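Local coordinates for 5'-Methylthioadenosine Nucleosidase (Arabidopsis thaliana, PDB 2H8G), which is a nucleosidase of the phosphorylase superfamily, a two-chain assembly whose subunits are built on a mixed beta-sheet flanked by helices and hold adenine in a pocket, at residues 60-65 with 96-101; 139-144 with 149-154; 43-48 with 251-256. All blocks are in the same frame, centred on the assembly; numbering follows the deposited sequence.

How the interactions relate
Following strand 28-32 comes helix 36-45, whose end at 43-48 meets the late helix 233-259 at 251-256; interaction 3 thus closes a loop of some 200 residues and joins an early helix to the last long helix of the chain. Interactions 1 and 2 both nest inside that loop, one after the other without crossing. Interaction 1 brings the lead-in to strand 63-69 against helix 92-106 and touches interaction 3 directly, Tyr65 packing on Val43 and Leu48. Interaction 2 closes a short loop, folding the segment after strand 130-138 back on helix 148-153, about 35 Å centre to centre from interaction 3. Interactions 1 and 2 also touch the second subunit.

Interaction 1 of 3, residues 60-65 with 96-101; sequences LPWVLY and SLITFA
The indole of Trp62 lies across one side of helix 92-106, where Ile98, Leu97 and Ala101 receive it. The CG2 methyl of Ile98 stands over the middle of the five-membered ring, 3.4 Å from its centroid and 7° off the normal, a CH-pi contact aimed almost straight at the face. The six-membered half spans the residues on both sides of Ile98: Trp62 CZ2 touches Leu97 CB at 3.7 Å, and Trp62 CZ3 comes to 3.5 Å from the methyl CB of Ala101. Nothing polar bonds the two segments; the contact is apolar packing of one wide ring on three neighbouring side chains of a helix. In the fold, this is a strand lead-in packed on a helix of the phosphorylase-superfamily alpha/beta core: directly after Trp62 the chain enters strand 63-69, where Val63 and Tyr65 pair through their backbones with Cys78 and Val76.

The branch of Ile98 decides which methyl does this work. Its CG1 sits between the backbone N and the carbonyl carbon (chi1 66°), which sends the longer arm away from Trp62 and turns CG2 to the indole. On the opposite face of the indole lies Leu60 CD1, 3.4 Å above the plane and offset toward the CE3-CZ3 rim of the six-membered ring, so methyls flank it on both faces.

Leu56 packs against both Trp62 and Ala101. The site also belongs to the subunit interface, because Trp62 meets the ring of Phe100 of the second subunit, with the planes inclined at about 35°, while Leu97 packs on that same Phe100.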
loop_
_atom_site.group_PDB
_atom_site.type_symbol
_atom_site.label_atom_id
_atom_site.label_comp_id
_atom_site.label_asym_id
_atom_site.label_seq_id
_atom_site.Cartn_x
_atom_site.Cartn_y
_atom_site.Cartn_z
ATOM N N LEU A 60 -5.044 -13.456 -10.294
ATOM C CA LEU A 60 -4.289 -12.220 -10.124
ATOM C C LEU A 60 -3.259 -12.050 -11.238
ATOM O O LEU A 60 -2.818 -13.027 -11.842
ATOM C CB LEU A 60 -3.590 -12.227 -8.763
ATOM C CG LEU A 60 -4.527 -12.398 -7.565
ATOM C CD1 LEU A 60 -3.716 -12.572 -6.290
ATOM C CD2 LEU A 60 -5.449 -11.195 -7.463
ATOM N N PRO A 61 -2.868 -10.801 -11.530
ATOM C CA PRO A 61 -1.886 -10.524 -12.581
ATOM C C PRO A 61 -0.449 -10.745 -12.119
ATOM O O PRO A 61 0.488 -10.630 -12.909
ATOM C CB PRO A 61 -2.158 -9.066 -12.917
ATOM C CG PRO A 61 -2.499 -8.501 -11.577
ATOM C CD PRO A 61 -3.434 -9.545 -11.005
ATOM N N TRP A 62 -0.280 -11.069 -10.842
ATOM C CA TRP A 62 1.053 -11.284 -10.294
ATOM C C TRP A 62 1.796 -12.403 -11.010
ATOM O O TRP A 62 1.217 -13.440 -11.342
ATOM C CB TRP A 62 0.969 -11.580 -8.796
ATOM C CG TRP A 62 0.256 -10.510 -8.026
ATOM C CD1 TRP A 62 0.004 -9.233 -8.439
ATOM C CD2 TRP A 62 -0.286 -10.619 -6.707
ATOM N NE1 TRP A 62 -0.665 -8.540 -7.458
ATOM C CE2 TRP A 62 -0.856 -9.368 -6.383
ATOM C CE3 TRP A 62 -0.347 -11.655 -5.763
ATOM C CZ2 TRP A 62 -1.480 -9.122 -5.155
ATOM C CZ3 TRP A 62 -0.968 -11.409 -4.540
ATOM C CH2 TRP A 62 -1.528 -10.152 -4.250
ATOM N N VAL A 63 3.085 -12.178 -11.242
ATOM C CA VAL A 63 3.926 -13.150 -11.927
ATOM C C VAL A 63 4.947 -13.745 -10.966
ATOM O O VAL A 63 5.651 -13.019 -10.262
ATOM C CB VAL A 63 4.682 -12.497 -13.101
ATOM C CG1 VAL A 63 5.405 -13.562 -13.910
ATOM C CG2 VAL A 63 3.718 -11.715 -13.975
ATOM N N LEU A 64 5.020 -15.070 -10.937
ATOM C CA LEU A 64 5.956 -15.765 -10.066
ATOM C C LEU A 64 6.895 -16.655 -10.869
ATOM O O LEU A 64 6.449 -17.548 -11.590
ATOM C CB LEU A 64 5.194 -16.616 -9.046
ATOM C CG LEU A 64 6.024 -17.574 -8.184
ATOM C CD1 LEU A 64 7.062 -16.795 -7.382
ATOM C CD2 LEU A 64 5.103 -18.348 -7.258
ATOM N N TYR A 65 8.194 -16.401 -10.756
ATOM C CA TYR A 65 9.185 -17.209 -11.457
ATOM C C TYR A 65 9.880 -18.052 -10.399
ATOM O O TYR A 65 10.283 -17.534 -9.357
ATOM C CB TYR A 65 10.230 -16.339 -12.164
ATOM C CG TYR A 65 9.678 -15.326 -13.139
ATOM C CD1 TYR A 65 9.254 -14.073 -12.705
ATOM C CD2 TYR A 65 9.601 -15.612 -14.503
ATOM C CE1 TYR A 65 8.772 -13.125 -13.601
ATOM C CE2 TYR A 65 9.117 -14.671 -15.411
ATOM C CZ TYR A 65 8.706 -13.428 -14.951
ATOM O OH TYR A 65 8.232 -12.489 -15.839
ATOM N N SER A 96 3.361 -3.979 -1.517
ATOM C CA SER A 96 3.023 -4.485 -0.197
ATOM C C SER A 96 2.193 -5.755 -0.315
ATOM O O SER A 96 2.389 -6.698 0.450
ATOM C CB SER A 96 2.265 -3.421 0.617
ATOM O OG SER A 96 0.920 -3.269 0.199
ATOM N N LEU A 97 1.282 -5.787 -1.286
ATOM C CA LEU A 97 0.423 -6.954 -1.482
ATOM C C LEU A 97 1.194 -8.196 -1.917
ATOM O O LEU A 97 1.000 -9.276 -1.355
ATOM C CB LEU A 97 -0.672 -6.648 -2.505
ATOM C CG LEU A 97 -1.694 -5.585 -2.103
ATOM C CD1 LEU A 97 -2.522 -5.194 -3.309
ATOM C CD2 LEU A 97 -2.576 -6.122 -0.987
ATOM N N ILE A 98 2.075 -8.062 -2.905
ATOM C CA ILE A 98 2.822 -9.234 -3.349
ATOM C C ILE A 98 3.835 -9.687 -2.305
ATOM O O ILE A 98 4.151 -10.871 -2.213
ATOM C CB ILE A 98 3.526 -9.002 -4.711
ATOM C CG1 ILE A 98 4.623 -7.943 -4.593
ATOM C CG2 ILE A 98 2.494 -8.591 -5.747
ATOM C CD1 ILE A 98 5.390 -7.728 -5.885
ATOM N N THR A 99 4.341 -8.755 -1.504
ATOM C CA THR A 99 5.283 -9.121 -0.455
ATOM C C THR A 99 4.524 -9.937 0.597
ATOM O O THR A 99 4.996 -10.984 1.047
ATOM C CB THR A 99 5.900 -7.877 0.220
ATOM O OG1 THR A 99 6.623 -7.118 -0.753
ATOM C CG2 THR A 99 6.849 -8.291 1.332
ATOM N N PHE A 100 3.338 -9.458 0.965
ATOM C CA PHE A 100 2.511 -10.135 1.952
ATOM C C PHE A 100 2.114 -11.530 1.473
ATOM O O PHE A 100 2.309 -12.516 2.182
ATOM C CB PHE A 100 1.246 -9.317 2.227
ATOM C CG PHE A 100 0.288 -9.980 3.175
ATOM C CD1 PHE A 100 0.548 -10.013 4.542
ATOM C CD2 PHE A 100 -0.866 -10.592 2.698
ATOM C CE1 PHE A 100 -0.332 -10.650 5.420
ATOM C CE2 PHE A 100 -1.749 -11.230 3.567
ATOM C CZ PHE A 100 -1.480 -11.257 4.927
ATOM N N ALA A 101 1.566 -11.612 0.264
ATOM C CA ALA A 101 1.130 -12.897 -0.279
ATOM C C ALA A 101 2.288 -13.874 -0.485
ATOM O O ALA A 101 2.153 -15.070 -0.212
ATOM C CB ALA A 101 0.379 -12.677 -1.592
#

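Interaction 2 of 3, residues 139-144 with 149-154; sequences HDRRIP and DLYGVG
Arg141 turns its guanidinium edge to the last turn of helix 148-153 and grips carbonyls there, where, in this alpha/beta fold, the loop after strand 130-138 folds back on the short helix that follows it. Its NE donates to Gly152 O at 2.9 Å, nearly straight at 168°, in the carbonyl plane and on a lone pair, with the oxygen almost in the guanidinium plane. NH2 adds a weak, bent bond to Tyr151 O at 3.0 Å. The bend at chi3 (-53°) brings the group round to these carbonyls and sets NH2 over one face of the Tyr151 ring, offset toward the rim; any cation-pi attraction there is weak.

Ile143 meets the same ring from its edge, CD1 lying 4.1 Å from Tyr151 CD2. The hydroxyl of Tyr151 is held by Val90 O of the second subunit, and Leu181 of that subunit packs on Ile143.

Gly152 lies close against the loop, its CA 3.4 Å from Arg141 O in a CA-H...O contact. Two waters complete the join. One accepts from Arg141 NH1 and donates to Tyr151 OH; the other accepts from Ile143 N and donates to Arg141 O and, at 2.8 Å, to Asp149 O.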
loop_
_atom_site.group_PDB
_atom_site.type_symbol
_atom_site.label_atom_id
_atom_site.label_comp_id
_atom_site.label_asym_id
_atom_site.label_seq_id
_atom_site.Cartn_x
_atom_site.Cartn_y
_atom_site.Cartn_z
ATOM N N HIS A 139 8.637 9.404 2.328
ATOM C CA HIS A 139 8.704 10.865 2.319
ATOM C C HIS A 139 7.368 11.499 1.935
ATOM O O HIS A 139 7.238 12.722 1.967
ATOM C CB HIS A 139 9.807 11.387 1.382
ATOM C CG HIS A 139 9.774 10.807 0.000
ATOM N ND1 HIS A 139 8.874 11.205 -0.967
ATOM C CD2 HIS A 139 10.550 9.861 -0.575
ATOM C CE1 HIS A 139 9.102 10.526 -2.081
ATOM N NE2 HIS A 139 10.113 9.705 -1.868
ATOM N N ASP A 140 6.367 10.686 1.599
ATOM C CA ASP A 140 5.072 11.228 1.198
ATOM C C ASP A 140 3.871 10.827 2.052
ATOM O O ASP A 140 2.730 10.865 1.587
ATOM C CB ASP A 140 4.799 10.885 -0.274
ATOM C CG ASP A 140 4.553 9.401 -0.503
ATOM O OD1 ASP A 140 4.898 8.582 0.376
ATOM O OD2 ASP A 140 4.023 9.058 -1.587
ATOM N N ARG A 141 4.116 10.434 3.299
ATOM C CA ARG A 141 3.011 10.092 4.195
ATOM C C ARG A 141 3.132 11.104 5.324
ATOM O O ARG A 141 3.635 10.799 6.407
ATOM C CB ARG A 141 3.141 8.659 4.724
ATOM C CG ARG A 141 3.370 7.629 3.628
ATOM C CD ARG A 141 2.955 6.232 4.075
ATOM N NE ARG A 141 3.582 5.846 5.331
ATOM C CZ ARG A 141 3.329 4.697 5.950
ATOM N NH1 ARG A 141 2.468 3.837 5.416
ATOM N NH2 ARG A 141 3.915 4.416 7.107
ATOM N N ARG A 142 2.683 12.324 5.037
ATOM C CA ARG A 142 2.774 13.428 5.985
ATOM C C ARG A 142 1.558 13.553 6.888
ATOM O O ARG A 142 0.469 13.876 6.435
ATOM C CB ARG A 142 2.967 14.748 5.228
ATOM C CG ARG A 142 4.085 14.729 4.175
ATOM C CD ARG A 142 4.155 16.069 3.441
ATOM N NE ARG A 142 2.838 16.448 2.934
ATOM C CZ ARG A 142 2.355 16.123 1.739
ATOM N NH1 ARG A 142 3.088 15.418 0.884
ATOM N NH2 ARG A 142 1.112 16.464 1.420
ATOM N N ILE A 143 1.757 13.289 8.175
ATOM C CA ILE A 143 0.680 13.401 9.157
ATOM C C ILE A 143 1.309 14.283 10.234
ATOM O O ILE A 143 1.829 13.796 11.238
ATOM C CB ILE A 143 0.296 12.015 9.728
ATOM C CG1 ILE A 143 0.133 11.007 8.583
ATOM C CG2 ILE A 143 -1.018 12.125 10.485
ATOM C CD1 ILE A 143 -0.102 9.572 9.033
ATOM N N PRO A 144 1.271 15.611 10.018
ATOM C CA PRO A 144 1.819 16.658 10.885
ATOM C C PRO A 144 1.318 16.785 12.316
ATOM O O PRO A 144 1.080 17.894 12.795
ATOM C CB PRO A 144 1.579 17.927 10.071
ATOM C CG PRO A 144 0.290 17.636 9.400
ATOM C CD PRO A 144 0.484 16.211 8.925
ATOM N N ASP A 149 3.107 11.439 12.998
ATOM C CA ASP A 149 4.135 11.892 12.071
ATOM C C ASP A 149 5.231 10.843 11.917
ATOM O O ASP A 149 5.629 10.523 10.798
ATOM C CB ASP A 149 4.714 13.269 12.472
ATOM C CG ASP A 149 5.201 13.341 13.919
ATOM O OD1 ASP A 149 5.235 12.318 14.633
ATOM O OD2 ASP A 149 5.571 14.462 14.337
ATOM N N LEU A 150 5.695 10.280 13.029
ATOM C CA LEU A 150 6.726 9.245 12.981
ATOM C C LEU A 150 6.182 7.992 12.293
ATOM O O LEU A 150 6.914 7.282 11.598
ATOM C CB LEU A 150 7.190 8.890 14.396
ATOM C CG LEU A 150 7.882 10.007 15.176
ATOM C CD1 LEU A 150 8.099 9.543 16.611
ATOM C CD2 LEU A 150 9.201 10.370 14.519
ATOM N N TYR A 151 4.901 7.715 12.501
ATOM C CA TYR A 151 4.280 6.554 11.884
ATOM C C TYR A 151 4.336 6.702 10.366
ATOM O O TYR A 151 4.694 5.762 9.657
ATOM C CB TYR A 151 2.825 6.420 12.334
ATOM C CG TYR A 151 2.044 5.458 11.476
ATOM C CD1 TYR A 151 2.228 4.078 11.594
ATOM C CD2 TYR A 151 1.170 5.931 10.500
ATOM C CE1 TYR A 151 1.563 3.194 10.753
ATOM C CE2 TYR A 151 0.503 5.060 9.657
ATOM C CZ TYR A 151 0.702 3.695 9.786
ATOM O OH TYR A 151 0.049 2.837 8.937
ATOM N N GLY A 152 3.983 7.889 9.881
ATOM C CA GLY A 152 4.002 8.138 8.450
ATOM C C GLY A 152 5.389 7.944 7.866
ATOM O O GLY A 152 5.535 7.378 6.781
ATOM N N VAL A 153 6.417 8.416 8.568
ATOM C CA VAL A 153 7.787 8.268 8.086
ATOM C C VAL A 153 8.141 6.788 7.997
ATOM O O VAL A 153 8.858 6.366 7.089
ATOM C CB VAL A 153 8.778 9.024 9.004
ATOM C CG1 VAL A 153 10.224 8.735 8.600
ATOM C CG2 VAL A 153 8.508 10.509 8.895
ATOM N N GLY A 154 7.646 6.006 8.949
ATOM C CA GLY A 154 7.876 4.569 8.935
ATOM C C GLY A 154 9.305 4.076 8.821
ATOM O O GLY A 154 9.610 3.192 8.010
HETATM O O HOH W 1 2.050 1.663 7.241
HETATM O O HOH W 2 4.469 12.036 8.717
#

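Interaction 3 of 3, residues 43-48 with 251-256; sequences VNKFGL and TATKVI
Apolar packing carries part of this contact, with the ring of Phe46 reaching between Thr253 and Ile256 on helix 233-259. Phe46 CE2 lies 3.7 Å from Ile256 CG2, and Phe46 CZ comes to 3.6 Å from the methyl CG2 of Thr253. Ile256 CG2 stands anti to the backbone N, which turns it to the ring, while CG1 lies beside that N (chi1 -76°).

A polar atom meets carbon in the second kind of contact. Thr253 OG1 sits at the ring edge, near its plane, 3.2 Å from Phe46 CE1, and the aliphatic part of Lys45 crosses the threonine at about a right angle, Lys45 CG being 3.5 Å from the same oxygen. The hydrogen bond of this hydroxyl goes within its own helix, to the carboxylate of Glu249.

Backbone bonds shape 43-48. Helix 36-45 ends in a Schellman motif with Gly47, at positive phi, as the C-prime residue: Leu48 N bonds Val43 O at 2.8 Å, and Gly47 N makes a weak bond to Asn44 O.

The contact sits against the sheet: Phe46 and Ile256 both pack on Ile74 of strand 72-78, His69 of strand 63-69 meets the Phe46 ring edge-to-face, and Phe31 of strand 28-32 lies against Ile256.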
loop_
_atom_site.group_PDB
_atom_site.type_symbol
_atom_site.label_atom_id
_atom_site.label_comp_id
_atom_site.label_asym_id
_atom_site.label_seq_id
_atom_site.Cartn_x
_atom_site.Cartn_y
_atom_site.Cartn_z
ATOM N N VAL A 43 15.867 -13.452 -14.182
ATOM C CA VAL A 43 15.169 -14.698 -14.478
ATOM C C VAL A 43 15.962 -15.510 -15.502
ATOM O O VAL A 43 16.191 -16.705 -15.321
ATOM C CB VAL A 43 13.755 -14.427 -15.042
ATOM C CG1 VAL A 43 13.129 -15.724 -15.543
ATOM C CG2 VAL A 43 12.877 -13.802 -13.965
ATOM N N ASN A 44 16.379 -14.845 -16.573
ATOM C CA ASN A 44 17.144 -15.485 -17.639
ATOM C C ASN A 44 18.509 -15.951 -17.144
ATOM O O ASN A 44 18.995 -17.008 -17.544
ATOM C CB ASN A 44 17.316 -14.512 -18.810
ATOM C CG ASN A 44 16.000 -14.194 -19.505
ATOM O OD1 ASN A 44 15.900 -13.227 -20.263
ATOM N ND2 ASN A 44 14.985 -15.017 -19.258
ATOM N N LYS A 45 19.121 -15.160 -16.269
ATOM C CA LYS A 45 20.434 -15.491 -15.726
ATOM C C LYS A 45 20.435 -16.826 -14.988
ATOM O O LYS A 45 21.377 -17.609 -15.112
ATOM C CB LYS A 45 20.909 -14.382 -14.783
ATOM C CG LYS A 45 22.243 -14.665 -14.111
ATOM C CD LYS A 45 23.371 -14.777 -15.123
ATOM C CE LYS A 45 24.695 -15.069 -14.434
ATOM N NZ LYS A 45 25.825 -15.118 -15.401
ATOM N N PHE A 46 19.383 -17.087 -14.219
ATOM C CA PHE A 46 19.290 -18.336 -13.470
ATOM C C PHE A 46 18.295 -19.310 -14.091
ATOM O O PHE A 46 17.942 -20.321 -13.484
ATOM C CB PHE A 46 18.909 -18.058 -12.013
ATOM C CG PHE A 46 19.977 -17.335 -11.237
ATOM C CD1 PHE A 46 20.268 -16.000 -11.502
ATOM C CD2 PHE A 46 20.710 -17.998 -10.257
ATOM C CE1 PHE A 46 21.276 -15.336 -10.803
ATOM C CE2 PHE A 46 21.720 -17.343 -9.553
ATOM C CZ PHE A 46 22.003 -16.009 -9.828
ATOM N N GLY A 47 17.846 -18.995 -15.302
ATOM C CA GLY A 47 16.905 -19.854 -16.001
ATOM C C GLY A 47 15.660 -20.199 -15.208
ATOM O O GLY A 47 15.223 -21.350 -15.196
ATOM N N LEU A 48 15.085 -19.202 -14.543
ATOM C CA LEU A 48 13.877 -19.421 -13.757
ATOM C C LEU A 48 12.685 -19.578 -14.697
ATOM O O LEU A 48 12.621 -18.935 -15.745
ATOM C CB LEU A 48 13.641 -18.239 -12.814
ATOM C CG LEU A 48 14.784 -17.869 -11.864
ATOM C CD1 LEU A 48 14.388 -16.648 -11.054
ATOM C CD2 LEU A 48 15.101 -19.031 -10.944
ATOM N N THR A 251 24.910 -7.742 -9.782
ATOM C CA THR A 251 25.040 -7.677 -8.337
ATOM C C THR A 251 24.119 -8.699 -7.679
ATOM O O THR A 251 24.517 -9.386 -6.744
ATOM C CB THR A 251 24.714 -6.262 -7.823
ATOM O OG1 THR A 251 25.623 -5.330 -8.423
ATOM C CG2 THR A 251 24.856 -6.188 -6.304
ATOM N N ALA A 252 22.889 -8.807 -8.174
ATOM C CA ALA A 252 21.937 -9.758 -7.612
ATOM C C ALA A 252 22.499 -11.171 -7.692
ATOM O O ALA A 252 22.317 -11.972 -6.780
ATOM C CB ALA A 252 20.610 -9.677 -8.354
ATOM N N THR A 253 23.190 -11.467 -8.787
ATOM C CA THR A 253 23.780 -12.788 -8.966
ATOM C C THR A 253 24.875 -13.029 -7.937
ATOM O O THR A 253 24.964 -14.113 -7.361
ATOM C CB THR A 253 24.359 -12.946 -10.377
ATOM O OG1 THR A 253 23.298 -12.857 -11.335
ATOM C CG2 THR A 253 25.054 -14.291 -10.522
ATOM N N LYS A 254 25.707 -12.019 -7.699
ATOM C CA LYS A 254 26.775 -12.149 -6.719
ATOM C C LYS A 254 26.189 -12.311 -5.321
ATOM O O LYS A 254 26.737 -13.023 -4.485
ATOM C CB LYS A 254 27.691 -10.925 -6.756
ATOM C CG LYS A 254 28.521 -10.822 -8.021
ATOM C CD LYS A 254 29.404 -9.589 -7.992
ATOM C CE LYS A 254 30.243 -9.485 -9.253
ATOM N NZ LYS A 254 31.165 -10.647 -9.386
ATOM N N VAL A 255 25.065 -11.653 -5.070
ATOM C CA VAL A 255 24.426 -11.751 -3.768
ATOM C C VAL A 255 23.883 -13.163 -3.562
ATOM O O VAL A 255 24.048 -13.750 -2.493
ATOM C CB VAL A 255 23.287 -10.713 -3.635
ATOM C CG1 VAL A 255 22.456 -11.001 -2.395
ATOM C CG2 VAL A 255 23.883 -9.305 -3.550
ATOM N N ILE A 256 23.247 -13.713 -4.591
ATOM C CA ILE A 256 22.703 -15.062 -4.500
ATOM C C ILE A 256 23.806 -16.081 -4.229
ATOM O O ILE A 256 23.665 -16.942 -3.359
ATOM C CB ILE A 256 21.948 -15.451 -5.793
ATOM C CG1 ILE A 256 20.590 -14.748 -5.820
ATOM C CG2 ILE A 256 21.760 -16.960 -5.866
ATOM C CD1 ILE A 256 19.724 -15.057 -4.611
#